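Local coordinates for protein sensor histidine kinase CusS (Escherichia coli, PDB 5KU5) that senses periplasmic copper and silver ions and activates its response regulator CusR by phosphorylation, this chain being the silver-bound periplasmic sensor domain, at residues N48-L53 with S92-M97; D41-Y46 with Y62-A67; E30-R35 with K125-L130. All coordinates share one frame; numbering follows the deposited sequence. Where two conformers were deposited one is given.

Contact 1: residues N48-L53 with S92-M97. With AG (silver ion), chain E.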
loop_
_atom_site.group_PDB
_atom_site.type_symbol
_atom_site.label_atom_id
_atom_site.label_comp_id
_atom_site.label_asym_id
_atom_site.label_seq_id
_atom_site.Cartn_x
_atom_site.Cartn_y
_atom_site.Cartn_z
ATOM N N ASN A 48 -3.831 -7.335 -2.017
ATOM C CA ASN A 48 -5.110 -7.072 -1.340
ATOM C C ASN A 48 -6.086 -6.161 -2.113
ATOM O O ASN A 48 -7.014 -5.603 -1.520
ATOM C CB ASN A 48 -4.817 -6.477 0.045
ATOM C CG ASN A 48 -4.153 -5.105 -0.025
ATOM O OD1 ASN A 48 -3.537 -4.740 -1.031
ATOM N ND2 ASN A 48 -4.271 -4.342 1.051
ATOM N N VAL A 49 -5.880 -6.021 -3.422
ATOM C CA VAL A 49 -6.695 -5.144 -4.261
ATOM C C VAL A 49 -7.106 -5.880 -5.538
ATOM O O VAL A 49 -6.287 -6.552 -6.166
ATOM C CB VAL A 49 -5.940 -3.840 -4.623
ATOM C CG1 VAL A 49 -6.711 -3.004 -5.644
ATOM C CG2 VAL A 49 -5.671 -3.021 -3.371
ATOM N N LEU A 50 -8.382 -5.754 -5.897
ATOM C CA LEU A 50 -8.893 -6.216 -7.185
ATOM C C LEU A 50 -9.393 -5.004 -7.947
ATOM O O LEU A 50 -9.935 -4.070 -7.346
ATOM C CB LEU A 50 -10.047 -7.197 -6.995
ATOM C CG LEU A 50 -9.714 -8.526 -6.320
ATOM C CD1 LEU A 50 -11.000 -9.277 -6.016
ATOM C CD2 LEU A 50 -8.780 -9.368 -7.180
ATOM N N ILE A 51 -9.192 -5.008 -9.264
ATOM C CA ILE A 51 -9.722 -3.948 -10.114
ATOM C C ILE A 51 -10.444 -4.532 -11.325
ATOM O O ILE A 51 -10.198 -5.675 -11.719
ATOM C CB ILE A 51 -8.632 -2.923 -10.542
ATOM C CG1 ILE A 51 -7.715 -3.470 -11.647
ATOM C CG2 ILE A 51 -7.808 -2.465 -9.342
ATOM C CD1 ILE A 51 -8.073 -2.997 -13.043
ATOM N N SER A 52 -11.339 -3.730 -11.893
ATOM C CA SER A 52 -12.004 -4.054 -13.147
ATOM C C SER A 52 -12.152 -2.785 -13.977
ATOM O O SER A 52 -12.576 -1.749 -13.460
ATOM C CB SER A 52 -13.377 -4.664 -12.890
ATOM O OG SER A 52 -13.997 -5.027 -14.116
ATOM N N LEU A 53 -11.800 -2.881 -15.256
ATOM C CA LEU A 53 -11.875 -1.764 -16.180
ATOM C C LEU A 53 -12.968 -2.053 -17.204
ATOM O O LEU A 53 -12.897 -3.048 -17.931
ATOM C CB LEU A 53 -10.523 -1.563 -16.868
ATOM C CG LEU A 53 -10.318 -0.242 -17.615
ATOM C CD1 LEU A 53 -10.264 0.932 -16.647
ATOM C CD2 LEU A 53 -9.051 -0.303 -18.455
ATOM N N SER A 92 -19.540 -8.376 -0.540
ATOM C CA SER A 92 -19.299 -9.598 0.242
ATOM C C SER A 92 -18.737 -10.743 -0.627
ATOM O O SER A 92 -18.823 -11.916 -0.262
ATOM C CB SER A 92 -20.584 -10.029 0.953
ATOM O OG SER A 92 -21.557 -10.481 0.030
ATOM N N GLY A 93 -18.160 -10.384 -1.773
ATOM C CA GLY A 93 -17.436 -11.305 -2.649
ATOM C C GLY A 93 -16.839 -10.473 -3.770
ATOM O O GLY A 93 -17.102 -9.269 -3.840
ATOM N N PRO A 94 -16.037 -11.084 -4.658
ATOM C CA PRO A 94 -15.642 -12.483 -4.721
ATOM C C PRO A 94 -14.512 -12.825 -3.759
ATOM O O PRO A 94 -13.983 -11.946 -3.069
ATOM C CB PRO A 94 -15.138 -12.625 -6.159
ATOM C CG PRO A 94 -14.572 -11.291 -6.481
ATOM C CD PRO A 94 -15.402 -10.290 -5.727
ATOM N N THR A 95 -14.154 -14.106 -3.734
ATOM C CA THR A 95 -12.959 -14.573 -3.046
ATOM C C THR A 95 -11.750 -14.394 -3.973
ATOM O O THR A 95 -11.802 -14.758 -5.147
ATOM C CB THR A 95 -13.093 -16.049 -2.629
ATOM O OG1 THR A 95 -14.211 -16.189 -1.741
ATOM C CG2 THR A 95 -11.825 -16.551 -1.928
ATOM N N MET A 96 -10.678 -13.814 -3.437
ATOM C CA MET A 96 -9.412 -13.689 -4.149
ATOM C C MET A 96 -8.518 -14.844 -3.735
ATOM O O MET A 96 -8.320 -15.067 -2.540
ATOM C CB MET A 96 -8.728 -12.364 -3.805
ATOM C CG MET A 96 -7.452 -12.103 -4.591
ATOM S SD MET A 96 -6.706 -10.510 -4.211
ATOM C CE MET A 96 -5.125 -10.695 -5.034
ATOM N N MET A 97 -7.981 -15.567 -4.721
ATOM C CA MET A 97 -7.037 -16.656 -4.463
ATOM C C MET A 97 -5.769 -16.067 -3.854
ATOM O O MET A 97 -5.232 -15.081 -4.364
ATOM C CB MET A 97 -6.704 -17.410 -5.761
ATOM C CG MET A 97 -5.692 -18.545 -5.618
ATOM S SD MET A 97 -6.094 -19.741 -4.325
ATOM C CE MET A 97 -7.532 -20.544 -5.028
HETATM AG AG AG E . -5.973 -10.888 -1.863
#

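Contact 2: residues D41-Y46 with Y62-A67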
loop_
_atom_site.group_PDB
_atom_site.type_symbol
_atom_site.label_atom_id
_atom_site.label_comp_id
_atom_site.label_asym_id
_atom_site.label_seq_id
_atom_site.Cartn_x
_atom_site.Cartn_y
_atom_site.Cartn_z
ATOM N N ASP A 41 0.644 -5.122 -15.470
ATOM C CA ASP A 41 1.909 -5.336 -14.756
ATOM C C ASP A 41 1.837 -4.868 -13.299
ATOM O O ASP A 41 2.297 -5.572 -12.400
ATOM C CB ASP A 41 3.061 -4.619 -15.472
ATOM C CG ASP A 41 4.419 -4.919 -14.849
ATOM O OD1 ASP A 41 4.854 -6.087 -14.893
ATOM O OD2 ASP A 41 5.055 -3.986 -14.316
ATOM N N ILE A 42 1.261 -3.687 -13.080
ATOM C CA ILE A 42 1.081 -3.137 -11.731
ATOM C C ILE A 42 0.051 -3.942 -10.930
ATOM O O ILE A 42 0.328 -4.373 -9.810
ATOM C CB ILE A 42 0.664 -1.641 -11.778
ATOM C CG1 ILE A 42 1.825 -0.792 -12.316
ATOM C CG2 ILE A 42 0.233 -1.136 -10.399
ATOM C CD1 ILE A 42 1.436 0.609 -12.741
ATOM N N VAL A 43 -1.124 -4.133 -11.522
ATOM C CA VAL A 43 -2.279 -4.746 -10.845
ATOM C C VAL A 43 -2.038 -6.202 -10.436
ATOM O O VAL A 43 -2.512 -6.631 -9.377
ATOM C CB VAL A 43 -3.557 -4.616 -11.718
ATOM C CG1 VAL A 43 -4.690 -5.513 -11.229
ATOM C CG2 VAL A 43 -4.016 -3.165 -11.752
ATOM N N SER A 44 -1.309 -6.950 -11.269
ATOM C CA SER A 44 -0.969 -8.348 -10.976
ATOM C C SER A 44 -0.141 -8.477 -9.697
ATOM O O SER A 44 -0.227 -9.485 -8.993
ATOM C CB SER A 44 -0.208 -8.979 -12.148
ATOM O OG SER A 44 1.049 -8.354 -12.346
ATOM N N GLY A 45 0.664 -7.454 -9.402
ATOM C CA GLY A 45 1.465 -7.418 -8.179
ATOM C C GLY A 45 0.712 -7.183 -6.872
ATOM O O GLY A 45 1.295 -7.371 -5.799
ATOM N N TYR A 46 -0.559 -6.767 -6.944
ATOM C CA TYR A 46 -1.350 -6.448 -5.744
ATOM C C TYR A 46 -1.690 -7.685 -4.907
ATOM O O TYR A 46 -2.113 -8.708 -5.448
ATOM C CB TYR A 46 -2.673 -5.741 -6.103
ATOM C CG TYR A 46 -2.592 -4.326 -6.667
ATOM C CD1 TYR A 46 -1.524 -3.462 -6.377
ATOM C CD2 TYR A 46 -3.634 -3.831 -7.456
ATOM C CE1 TYR A 46 -1.487 -2.168 -6.889
ATOM C CE2 TYR A 46 -3.603 -2.541 -7.970
ATOM C CZ TYR A 46 -2.531 -1.712 -7.685
ATOM O OH TYR A 46 -2.512 -0.435 -8.194
ATOM N N TYR A 62 -10.703 -5.355 -18.904
ATOM C CA TYR A 62 -9.707 -6.036 -18.080
ATOM C C TYR A 62 -10.198 -6.171 -16.640
ATOM O O TYR A 62 -10.914 -5.303 -16.140
ATOM C CB TYR A 62 -8.377 -5.271 -18.120
ATOM C CG TYR A 62 -7.336 -5.801 -17.157
ATOM C CD1 TYR A 62 -6.532 -6.891 -17.494
ATOM C CD2 TYR A 62 -7.169 -5.227 -15.896
ATOM C CE1 TYR A 62 -5.585 -7.386 -16.607
ATOM C CE2 TYR A 62 -6.228 -5.715 -15.001
ATOM C CZ TYR A 62 -5.438 -6.792 -15.360
ATOM O OH TYR A 62 -4.505 -7.270 -14.469
ATOM N N HIS A 63 -9.815 -7.269 -15.991
ATOM C CA HIS A 63 -9.972 -7.425 -14.546
ATOM C C HIS A 63 -8.824 -8.258 -13.970
ATOM O O HIS A 63 -8.133 -8.962 -14.707
ATOM C CB HIS A 63 -11.337 -8.036 -14.200
ATOM C CG HIS A 63 -11.519 -9.443 -14.681
ATOM N ND1 HIS A 63 -11.231 -10.539 -13.897
ATOM C CD2 HIS A 63 -11.972 -9.931 -15.860
ATOM C CE1 HIS A 63 -11.493 -11.643 -14.575
ATOM N NE2 HIS A 63 -11.941 -11.302 -15.769
ATOM N N SER A 64 -8.624 -8.161 -12.655
ATOM C CA SER A 64 -7.510 -8.836 -11.975
ATOM C C SER A 64 -7.631 -10.364 -12.063
ATOM O O SER A 64 -8.741 -10.893 -12.024
ATOM C CB SER A 64 -7.433 -8.409 -10.507
ATOM O OG SER A 64 -7.236 -7.011 -10.392
ATOM N N PRO A 65 -6.488 -11.073 -12.172
ATOM C CA PRO A 65 -6.500 -12.513 -12.433
ATOM C C PRO A 65 -6.808 -13.404 -11.219
ATOM O O PRO A 65 -7.266 -14.532 -11.402
ATOM C CB PRO A 65 -5.075 -12.773 -12.920
ATOM C CG PRO A 65 -4.257 -11.811 -12.131
ATOM C CD PRO A 65 -5.109 -10.575 -11.990
ATOM N N GLY A 66 -6.560 -12.914 -10.006
ATOM C CA GLY A 66 -6.745 -13.718 -8.794
ATOM C C GLY A 66 -8.178 -14.070 -8.415
ATOM O O GLY A 66 -8.389 -14.945 -7.574
ATOM N N ALA A 67 -9.159 -13.392 -9.015
ATOM C CA ALA A 67 -10.570 -13.596 -8.685
ATOM C C ALA A 67 -11.471 -13.403 -9.904
ATOM O O ALA A 67 -11.007 -12.964 -10.958
ATOM C CB ALA A 67 -10.979 -12.626 -7.585
#

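Contact 3: residues E30-R35 with K125-L130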
loop_
_atom_site.group_PDB
_atom_site.type_symbol
_atom_site.label_atom_id
_atom_site.label_comp_id
_atom_site.label_asym_id
_atom_site.label_seq_id
_atom_site.Cartn_x
_atom_site.Cartn_y
_atom_site.Cartn_z
ATOM N N GLU A 30 2.199 7.250 -24.322
ATOM C CA GLU A 30 1.982 5.825 -24.595
ATOM C C GLU A 30 0.709 5.536 -25.385
ATOM O O GLU A 30 -0.254 6.301 -25.335
ATOM C CB GLU A 30 1.921 5.066 -23.269
ATOM C CG GLU A 30 3.162 5.230 -22.400
ATOM C CD GLU A 30 3.084 4.462 -21.094
ATOM O OE1 GLU A 30 1.999 3.951 -20.755
ATOM O OE2 GLU A 30 4.116 4.366 -20.404
ATOM N N THR A 31 0.720 4.414 -26.104
ATOM C CA THR A 31 -0.472 3.879 -26.773
ATOM C C THR A 31 -1.438 3.288 -25.746
ATOM O O THR A 31 -1.062 3.036 -24.598
ATOM C CB THR A 31 -0.111 2.749 -27.765
ATOM O OG1 THR A 31 0.613 1.716 -27.079
ATOM C CG2 THR A 31 0.734 3.276 -28.924
ATOM N N GLN A 32 -2.676 3.050 -26.176
ATOM C CA GLN A 32 -3.677 2.387 -25.335
ATOM C C GLN A 32 -3.291 0.951 -24.969
ATOM O O GLN A 32 -3.623 0.484 -23.878
ATOM C CB GLN A 32 -5.052 2.406 -26.003
ATOM C CG GLN A 32 -5.665 3.797 -26.058
ATOM C CD GLN A 32 -7.101 3.811 -26.555
ATOM O OE1 GLN A 32 -7.786 2.785 -26.582
ATOM N NE2 GLN A 32 -7.568 4.990 -26.946
ATOM N N ALA A 33 -2.597 0.262 -25.877
ATOM C CA ALA A 33 -2.078 -1.084 -25.614
ATOM C C ALA A 33 -0.984 -1.058 -24.554
ATOM O O ALA A 33 -1.001 -1.861 -23.622
ATOM C CB ALA A 33 -1.552 -1.716 -26.896
ATOM N N ARG A 34 -0.037 -0.133 -24.701
ATOM C CA ARG A 34 1.051 0.046 -23.727
ATOM C C ARG A 34 0.536 0.437 -22.334
ATOM O O ARG A 34 1.053 -0.049 -21.323
ATOM C CB ARG A 34 2.069 1.077 -24.244
ATOM C CG ARG A 34 3.150 1.510 -23.254
ATOM C CD ARG A 34 3.952 0.353 -22.680
ATOM N NE ARG A 34 4.917 0.821 -21.682
ATOM C CZ ARG A 34 6.224 1.024 -21.878
ATOM N NH1 ARG A 34 6.807 0.801 -23.058
ATOM N NH2 ARG A 34 6.970 1.454 -20.864
ATOM N N ARG A 35 -0.467 1.315 -22.288
ATOM C CA ARG A 35 -1.105 1.713 -21.026
ATOM C C ARG A 35 -1.758 0.534 -20.304
ATOM O O ARG A 35 -1.579 0.371 -19.101
ATOM C CB ARG A 35 -2.157 2.795 -21.257
ATOM C CG ARG A 35 -1.598 4.164 -21.603
ATOM C CD ARG A 35 -2.699 5.040 -22.175
ATOM N NE ARG A 35 -2.207 6.321 -22.677
ATOM C CZ ARG A 35 -2.889 7.142 -23.480
ATOM N NH1 ARG A 35 -4.120 6.845 -23.903
ATOM N NH2 ARG A 35 -2.329 8.281 -23.869
ATOM N N LYS A 125 -15.683 12.726 -23.174
ATOM C CA LYS A 125 -15.992 11.759 -22.112
ATOM C C LYS A 125 -14.893 10.685 -22.036
ATOM O O LYS A 125 -14.487 10.162 -23.078
ATOM C CB LYS A 125 -17.348 11.100 -22.373
ATOM C CG LYS A 125 -17.860 10.251 -21.219
ATOM C CD LYS A 125 -19.246 9.704 -21.507
ATOM C CE LYS A 125 -19.777 8.894 -20.335
ATOM N NZ LYS A 125 -21.040 8.188 -20.689
ATOM N N PRO A 126 -14.412 10.347 -20.814
ATOM C CA PRO A 126 -13.393 9.292 -20.705
ATOM C C PRO A 126 -13.883 7.928 -21.200
ATOM O O PRO A 126 -15.035 7.566 -20.960
ATOM C CB PRO A 126 -13.088 9.247 -19.203
ATOM C CG PRO A 126 -13.455 10.601 -18.704
ATOM C CD PRO A 126 -14.661 10.984 -19.505
ATOM N N ILE A 127 -13.012 7.202 -21.898
ATOM C CA ILE A 127 -13.378 5.914 -22.511
ATOM C C ILE A 127 -13.591 4.757 -21.526
ATOM O O ILE A 127 -14.260 3.783 -21.877
ATOM C CB ILE A 127 -12.378 5.466 -23.614
ATOM C CG1 ILE A 127 -10.958 5.256 -23.061
ATOM C CG2 ILE A 127 -12.374 6.468 -24.764
ATOM C CD1 ILE A 127 -9.980 4.718 -24.084
ATOM N N TYR A 128 -13.029 4.852 -20.316
ATOM C CA TYR A 128 -13.136 3.773 -19.327
ATOM C C TYR A 128 -13.861 4.181 -18.050
ATOM O O TYR A 128 -13.943 5.362 -17.717
ATOM C CB TYR A 128 -11.754 3.270 -18.913
ATOM C CG TYR A 128 -10.855 2.768 -20.022
ATOM C CD1 TYR A 128 -11.291 1.796 -20.926
ATOM C CD2 TYR A 128 -9.537 3.223 -20.132
ATOM C CE1 TYR A 128 -10.451 1.321 -21.928
ATOM C CE2 TYR A 128 -8.692 2.754 -21.127
ATOM C CZ TYR A 128 -9.149 1.804 -22.021
ATOM O OH TYR A 128 -8.299 1.346 -23.003
ATOM N N THR A 129 -14.377 3.178 -17.343
ATOM C CA THR A 129 -14.769 3.308 -15.943
ATOM C C THR A 129 -13.939 2.293 -15.171
ATOM O O THR A 129 -14.046 1.092 -15.414
ATOM C CB THR A 129 -16.268 3.040 -15.728
ATOM O OG1 THR A 129 -17.028 3.953 -16.523
ATOM C CG2 THR A 129 -16.662 3.231 -14.260
ATOM N N LEU A 130 -13.101 2.788 -14.264
ATOM C CA LEU A 130 -12.246 1.952 -13.424
ATOM C C LEU A 130 -12.962 1.635 -12.115
ATOM O O LEU A 130 -13.427 2.546 -11.435
ATOM C CB LEU A 130 -10.932 2.678 -13.126
ATOM C CG LEU A 130 -9.928 1.998 -12.190
ATOM C CD1 LEU A 130 -9.484 0.644 -12.730
ATOM C CD2 LEU A 130 -8.737 2.911 -11.972
#

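Contact 1: residues N48-L53 with S92-M97
The Met96 side chain leaves the backbone with CG anti to its own nitrogen (chi1 -175°) and stays extended to the methyl, while Leu50 holds CG beside its backbone nitrogen (chi1 -65°), and with these torsions the two side chains run past each other in opposite directions. The fork of Leu50 divides its work. Leu50 CD2 lies 3.8 Å from Met96 SD and also lines the CG of that thioether chain. On the other branch, Leu50 CD1 is 4.1 Å from Pro94 CG. A branched aliphatic residue suits a buried place that must serve two apolar neighbours at once. Met96 is equally well chosen: its soft sulfur is a good ligand for silver, yet its CH2 groups can rest against hydrocarbon. Met96 SD binds the silver ion at 2.5 Å, and Ser47 O and His108 ND1 complete the bonds to that ion. Pro94, which follows a cis peptide bond, brings a compact apolar ring and no backbone N-H to satisfy, while its carbonyl oxygen accepts a hydrogen bond from Trp111 NE1. With an alanine in place of Leu50, both methyl branches would be missing, and the Met96 sulfur would probably lose its backing on the strand side and be freer to shift at the metal. Strand 49-54 runs between strands 60-63 and 125-135, Leu50 pairing through its backbone with Ala133. Leu50 turns toward the loop that follows strand 89-91, whereas the next residue, Ile51, packs on Val43 of helix 32-44.

Contact 2: residues D41-Y46 with Y62-A67
Val43 has a helical backbone (phi/psi -64°/-36°) near the end of helix 32-44, whereas Tyr62 is extended on the strand it faces and Ser64 comes just after that strand, where the chain turns into a loop. This is helix-on-sheet packing within the PDC fold of the sensor domain, and one valine methyl carries most of it. CG1 of Val43, anti to the backbone nitrogen (chi1 166°), points between Tyr62 and Ser64. Val43 CG1 meets the tyrosine at the ring edge, close to the ring plane, 4.1 Å from Tyr62 CE2 and 3.7 Å from Tyr62 OH. The same Tyr62 OH lies 3.9 Å from Val43 CB, so the phenol end rests against CB and the CG1 branch. This hydroxyl is buried here and has no polar partner in the model. The tyrosine side chain also touches Leu39 and Glu40 of helix 32-44 and Ile51 on the neighbouring strand. Ser64 OG approaches Val43 CG1 as well, so closely that the exact spacing is doubtful. The polar partner of that oxygen is the backbone nitrogen of Ile51, from which it accepts a hydrogen bond; a short hydroxyl side chain suits this place between helix and strand. Beyond Val43 the chain turns, and Tyr46 N bonds back to Val43 O at 3.1 Å. The Tyr46 ring also touches Ile17 and Leu21 of helix 2-25, and Val43 CA lies 3.7 Å above the plane of the Tyr46 ring, offset toward the rim.

Contact 3: residues E30-R35 with K125-L130
Gln32 reaches from the first turn of its helix toward Ile127 and Tyr128. From CB the chain runs to CG, beside the backbone nitrogen (chi1 -70°), and continues extended, carrying the amide to these two residues. Gln32 CD then stands 3.9 Å from Ile127 CD1. At the tip the two ends of the amide share that methyl: Gln32 OE1 and Gln32 NE2 are each 3.8 Å from Ile127 CD1. Gln32 OE1 also comes within 3.9 Å of Tyr128 OH, too far for a hydrogen bond, with the amide and ring planes 70° apart. A glutamine suits this exposed position, its long stem bridging the gap and its amide tolerating solvent, although a crystal neighbour touches it too. Ile127 sits at a corner of the chain and lays its CG1 over the centre of the Tyr128 ring, 3.7 Å above the plane, so the two side chains that Gln32 meets are stacked against each other. Behind Gln32, Thr31 OG1 accepts a bond from Arg34 N at 3.1 Å, a task for which its short hydroxyl side chain is well suited. The arrangement is a threonine N-cap opening a helix that packs on the antiparallel sheet of the PDC fold.

In the fold
All three contacts belong to one sensor domain and to its antiparallel sheet. Contacts 1 and 2 are close neighbours, their centres 9 Å apart, and touch both where strands 49-54 and 60-63 pair and where the loops around Met97 and Gly66 meet; their segments alternate along the chain. Contact 3 lies farther out, about 16 Å between centres from contact 2 and 21 Å from contact 1, and the loop it closes encloses both. Helix 32-44 runs from contact 3 near its start to contact 2 near its end, while Leu53 of strand 49-54 packs on Tyr128 of contact 3. The silver-binding loop thus packs on the same strand whose Ile51 packs on helix 32-44.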